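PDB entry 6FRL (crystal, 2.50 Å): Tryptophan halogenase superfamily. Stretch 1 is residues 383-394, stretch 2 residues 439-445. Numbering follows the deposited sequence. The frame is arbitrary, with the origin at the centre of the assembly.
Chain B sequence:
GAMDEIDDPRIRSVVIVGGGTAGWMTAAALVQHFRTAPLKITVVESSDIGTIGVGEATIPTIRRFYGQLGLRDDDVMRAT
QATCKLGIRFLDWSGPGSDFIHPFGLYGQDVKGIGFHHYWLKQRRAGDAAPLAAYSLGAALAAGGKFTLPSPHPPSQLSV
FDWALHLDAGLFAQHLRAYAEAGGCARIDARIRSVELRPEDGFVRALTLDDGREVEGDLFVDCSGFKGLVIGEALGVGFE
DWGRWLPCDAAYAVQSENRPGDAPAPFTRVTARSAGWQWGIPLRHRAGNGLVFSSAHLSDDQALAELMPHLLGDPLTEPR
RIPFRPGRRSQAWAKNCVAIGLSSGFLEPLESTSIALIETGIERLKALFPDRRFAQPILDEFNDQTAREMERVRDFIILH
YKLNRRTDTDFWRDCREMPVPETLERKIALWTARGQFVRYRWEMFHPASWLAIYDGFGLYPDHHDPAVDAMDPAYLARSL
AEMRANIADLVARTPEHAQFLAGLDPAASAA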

# COMPACT_ATOMS: atom_id res chain seq x y z
N ASN B 383 -4.31 -0.72 17.61
CA ASN B 383 -5.36 0.30 17.81
C ASN B 383 -5.39 1.30 16.70
O ASN B 383 -6.48 1.67 16.23
CB ASN B 383 -5.25 0.97 19.20
CG ASN B 383 -5.72 0.05 20.32
OD1 ASN B 383 -6.61 -0.79 20.11
ND2 ASN B 383 -5.12 0.19 21.52
N ASP B 384 -4.20 1.67 16.23
CA ASP B 384 -4.06 2.63 15.12
C ASP B 384 -4.58 2.07 13.78
O ASP B 384 -5.35 2.72 13.09
CB ASP B 384 -2.61 3.14 15.00
CG ASP B 384 -2.51 4.33 14.05
OD1 ASP B 384 -3.08 5.41 14.34
OD2 ASP B 384 -1.90 4.18 12.98
N GLN B 385 -4.17 0.85 13.43
CA GLN B 385 -4.65 0.22 12.20
C GLN B 385 -6.18 0.13 12.22
O GLN B 385 -6.85 0.57 11.29
CB GLN B 385 -4.03 -1.18 11.99
CG GLN B 385 -2.53 -1.22 11.76
CD GLN B 385 -1.97 -2.63 11.47
OE1 GLN B 385 -2.70 -3.57 11.13
NE2 GLN B 385 -0.65 -2.77 11.61
N THR B 386 -6.72 -0.43 13.31
CA THR B 386 -8.17 -0.66 13.45
C THR B 386 -9.01 0.62 13.29
O THR B 386 -10.01 0.65 12.56
CB THR B 386 -8.49 -1.33 14.82
OG1 THR B 386 -7.67 -2.51 15.00
CG2 THR B 386 -9.96 -1.71 14.93
N ALA B 387 -8.57 1.68 13.96
CA ALA B 387 -9.21 3.00 13.88
C ALA B 387 -9.21 3.53 12.43
O ALA B 387 -10.28 3.89 11.93
CB ALA B 387 -8.50 4.02 14.79
N ARG B 388 -8.06 3.54 11.78
CA ARG B 388 -7.97 4.07 10.44
C ARG B 388 -8.85 3.27 9.49
O ARG B 388 -9.56 3.85 8.66
CB ARG B 388 -6.52 4.14 9.88
CG ARG B 388 -5.51 4.89 10.74
CD ARG B 388 -5.78 6.39 10.91
NE ARG B 388 -6.84 6.76 11.87
CZ ARG B 388 -6.72 6.83 13.22
NH1 ARG B 388 -5.61 6.52 13.88
NH2 ARG B 388 -7.76 7.24 13.95
N GLU B 389 -8.84 1.94 9.64
CA GLU B 389 -9.63 1.06 8.76
C GLU B 389 -11.16 1.33 8.89
O GLU B 389 -11.91 1.40 7.89
CB GLU B 389 -9.25 -0.43 9.02
CG GLU B 389 -10.22 -1.50 8.50
CD GLU B 389 -9.72 -2.91 8.77
OE1 GLU B 389 -10.12 -3.47 9.80
OE2 GLU B 389 -8.92 -3.46 7.98
N MET B 390 -11.61 1.50 10.13
CA MET B 390 -13.02 1.85 10.37
C MET B 390 -13.37 3.16 9.70
O MET B 390 -14.42 3.27 9.07
CB MET B 390 -13.34 1.89 11.89
CG MET B 390 -13.39 0.51 12.56
SD MET B 390 -14.78 -0.51 12.02
CE MET B 390 -16.15 0.35 12.79
N GLU B 391 -12.49 4.15 9.80
CA GLU B 391 -12.72 5.46 9.20
C GLU B 391 -12.78 5.35 7.67
O GLU B 391 -13.62 6.00 7.01
CB GLU B 391 -11.63 6.48 9.63
CG GLU B 391 -11.66 6.92 11.11
CD GLU B 391 -10.39 7.64 11.55
OE1 GLU B 391 -9.40 7.72 10.77
OE2 GLU B 391 -10.35 8.14 12.68
N ARG B 392 -11.88 4.53 7.09
CA ARG B 392 -11.88 4.32 5.64
C ARG B 392 -13.16 3.63 5.14
O ARG B 392 -13.65 3.96 4.07
CB ARG B 392 -10.61 3.58 5.19
CG ARG B 392 -9.29 4.25 5.57
CD ARG B 392 -9.01 5.49 4.76
NE ARG B 392 -9.85 6.62 5.16
CZ ARG B 392 -9.67 7.37 6.24
NH1 ARG B 392 -8.66 7.13 7.09
NH2 ARG B 392 -10.53 8.36 6.49
N VAL B 393 -13.76 2.76 5.94
CA VAL B 393 -15.06 2.14 5.57
C VAL B 393 -16.22 3.12 5.76
O VAL B 393 -17.14 3.21 4.91
CB VAL B 393 -15.33 0.84 6.35
CG1 VAL B 393 -16.73 0.27 6.06
CG2 VAL B 393 -14.25 -0.21 6.03
N ARG B 394 -16.21 3.83 6.87
CA ARG B 394 -17.16 4.93 7.08
C ARG B 394 -17.27 5.90 5.88
O ARG B 394 -18.37 6.14 5.35
CB ARG B 394 -16.78 5.70 8.35
CG ARG B 394 -17.67 6.88 8.72
CD ARG B 394 -16.90 7.82 9.61
NE ARG B 394 -15.70 8.35 8.96
CZ ARG B 394 -14.77 9.07 9.58
NH1 ARG B 394 -14.89 9.35 10.87
NH2 ARG B 394 -13.70 9.51 8.90
N ARG B 439 -5.17 7.87 -1.92
CA ARG B 439 -4.99 6.58 -1.29
C ARG B 439 -4.46 6.78 0.13
O ARG B 439 -3.39 7.36 0.34
CB ARG B 439 -4.06 5.70 -2.13
CG ARG B 439 -4.75 5.18 -3.39
CD ARG B 439 -3.87 4.27 -4.26
NE ARG B 439 -4.15 4.47 -5.70
CZ ARG B 439 -3.98 3.57 -6.67
NH1 ARG B 439 -3.52 2.35 -6.42
NH2 ARG B 439 -4.30 3.90 -7.93
N TYR B 440 -5.26 6.35 1.09
CA TYR B 440 -4.84 6.32 2.47
C TYR B 440 -4.44 4.89 2.83
O TYR B 440 -4.60 3.95 2.03
CB TYR B 440 -5.98 6.83 3.35
CG TYR B 440 -6.47 8.25 3.03
CD1 TYR B 440 -5.65 9.37 3.22
CD2 TYR B 440 -7.77 8.47 2.55
CE1 TYR B 440 -6.10 10.66 2.94
CE2 TYR B 440 -8.24 9.77 2.28
CZ TYR B 440 -7.40 10.86 2.48
OH TYR B 440 -7.86 12.13 2.20
N ARG B 441 -3.90 4.71 4.02
CA ARG B 441 -3.56 3.35 4.51
C ARG B 441 -4.86 2.69 4.97
O ARG B 441 -5.81 3.38 5.43
CB ARG B 441 -2.56 3.37 5.69
CG ARG B 441 -1.30 4.20 5.47
CD ARG B 441 -0.52 4.43 6.77
NE ARG B 441 -1.20 5.31 7.75
CZ ARG B 441 -1.10 5.21 9.09
NH1 ARG B 441 -0.36 4.27 9.67
NH2 ARG B 441 -1.77 6.06 9.87
N TRP B 442 -4.90 1.37 4.82
CA TRP B 442 -5.93 0.51 5.44
C TRP B 442 -7.32 0.58 4.78
O TRP B 442 -8.34 0.31 5.43
CB TRP B 442 -6.00 0.74 6.97
CG TRP B 442 -4.64 0.58 7.61
CD1 TRP B 442 -3.88 1.55 8.22
CD2 TRP B 442 -3.89 -0.62 7.67
NE1 TRP B 442 -2.70 1.00 8.68
CE2 TRP B 442 -2.67 -0.33 8.34
CE3 TRP B 442 -4.12 -1.94 7.23
CZ2 TRP B 442 -1.69 -1.29 8.56
CZ3 TRP B 442 -3.15 -2.92 7.46
CH2 TRP B 442 -1.95 -2.58 8.13
N GLU B 443 -7.35 0.90 3.49
CA GLU B 443 -8.58 0.91 2.70
C GLU B 443 -9.05 -0.54 2.48
O GLU B 443 -8.30 -1.36 1.98
CB GLU B 443 -8.33 1.51 1.30
CG GLU B 443 -7.81 2.94 1.23
CD GLU B 443 -8.90 4.02 1.21
OE1 GLU B 443 -8.50 5.17 1.03
OE2 GLU B 443 -10.11 3.75 1.36
N MET B 444 -10.29 -0.83 2.83
CA MET B 444 -10.90 -2.10 2.51
C MET B 444 -11.28 -2.12 1.02
O MET B 444 -11.23 -3.20 0.38
CB MET B 444 -12.13 -2.28 3.35
CG MET B 444 -12.81 -3.63 3.16
SD MET B 444 -13.89 -3.99 4.57
CE MET B 444 -12.65 -4.39 5.82
N PHE B 445 -11.64 -0.92 0.50
CA PHE B 445 -12.14 -0.73 -0.84
C PHE B 445 -11.11 -0.04 -1.72
O PHE B 445 -10.66 1.04 -1.41
CB PHE B 445 -13.43 0.09 -0.79
CG PHE B 445 -14.52 -0.65 -0.09
CD1 PHE B 445 -15.18 -1.68 -0.75
CD2 PHE B 445 -14.79 -0.42 1.24
CE1 PHE B 445 -16.14 -2.44 -0.09
CE2 PHE B 445 -15.77 -1.14 1.88
CZ PHE B 445 -16.45 -2.16 1.21
O HOH W 1 -12.02 1.93 2.26
O HOH W 2 -6.36 5.59 6.58

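No direct hydrogen bond joins the helix 383-394 to the loop 439-445. Two waters carry the polar link instead. Water 2 accepts from R392 NH1 at 2.8 Å and donates to R441 O at 2.6 Å. Water 1 donates to E443 OE2 at 2.8 Å and, weakly, to R392 O at 3.2 Å. Water 1 also accepts weakly from F445 N at 3.4 Å.

The direct ionic contact is a long salt bridge, D384 OD2 to R441 NH2 at 3.6 Å. The acid lies near the plane of the R441 guanidinium, at its edge. The other oxygen, D384 OD1, takes a weak hydrogen bond from R388 NH1 at 2.8 Å, so D384 serves two arginines. R388 turns its end away from the loop. There R388 NE binds E391 OE1 at 2.9 Å and R388 NH2 binds E391 OE2 at 3.0 Å.

The CA-to-CB bond of R392 points toward the loop, and the side chain packs against Y440 and R441 O. R392 CD lies 3.6 Å from Y440 CB, and R392 CG lies 3.6 Å from R441 O. Y440 CD2 sits over one face of the R392 guanidinium. A long side chain suits this buried place: the methylenes pack on the loop while NH1 reaches water 2. E443 OE1 adds a nearby opposite charge, 4.6 Å from R392 NE.

W442 has the largest area covered by the other stretch, 128 Å². Its CA-to-CB bond points toward the helix, and Q385 CB lies over its five-membered ring in a CH-pi contact, 4.2 Å from the centroid. The broad indole of W442 offers a flat surface for Q385 CB to sit on. Q385 CD approaches W442 CZ2 to 3.2 Å. The backbones come close here, with E389 CA 3.6 Å from W442 O.

Farther along, V393 CG2 meets M444 CB at 4.0 Å, an apolar contact that suits the buried V393. In all, 628 Å² is buried, counting both sides.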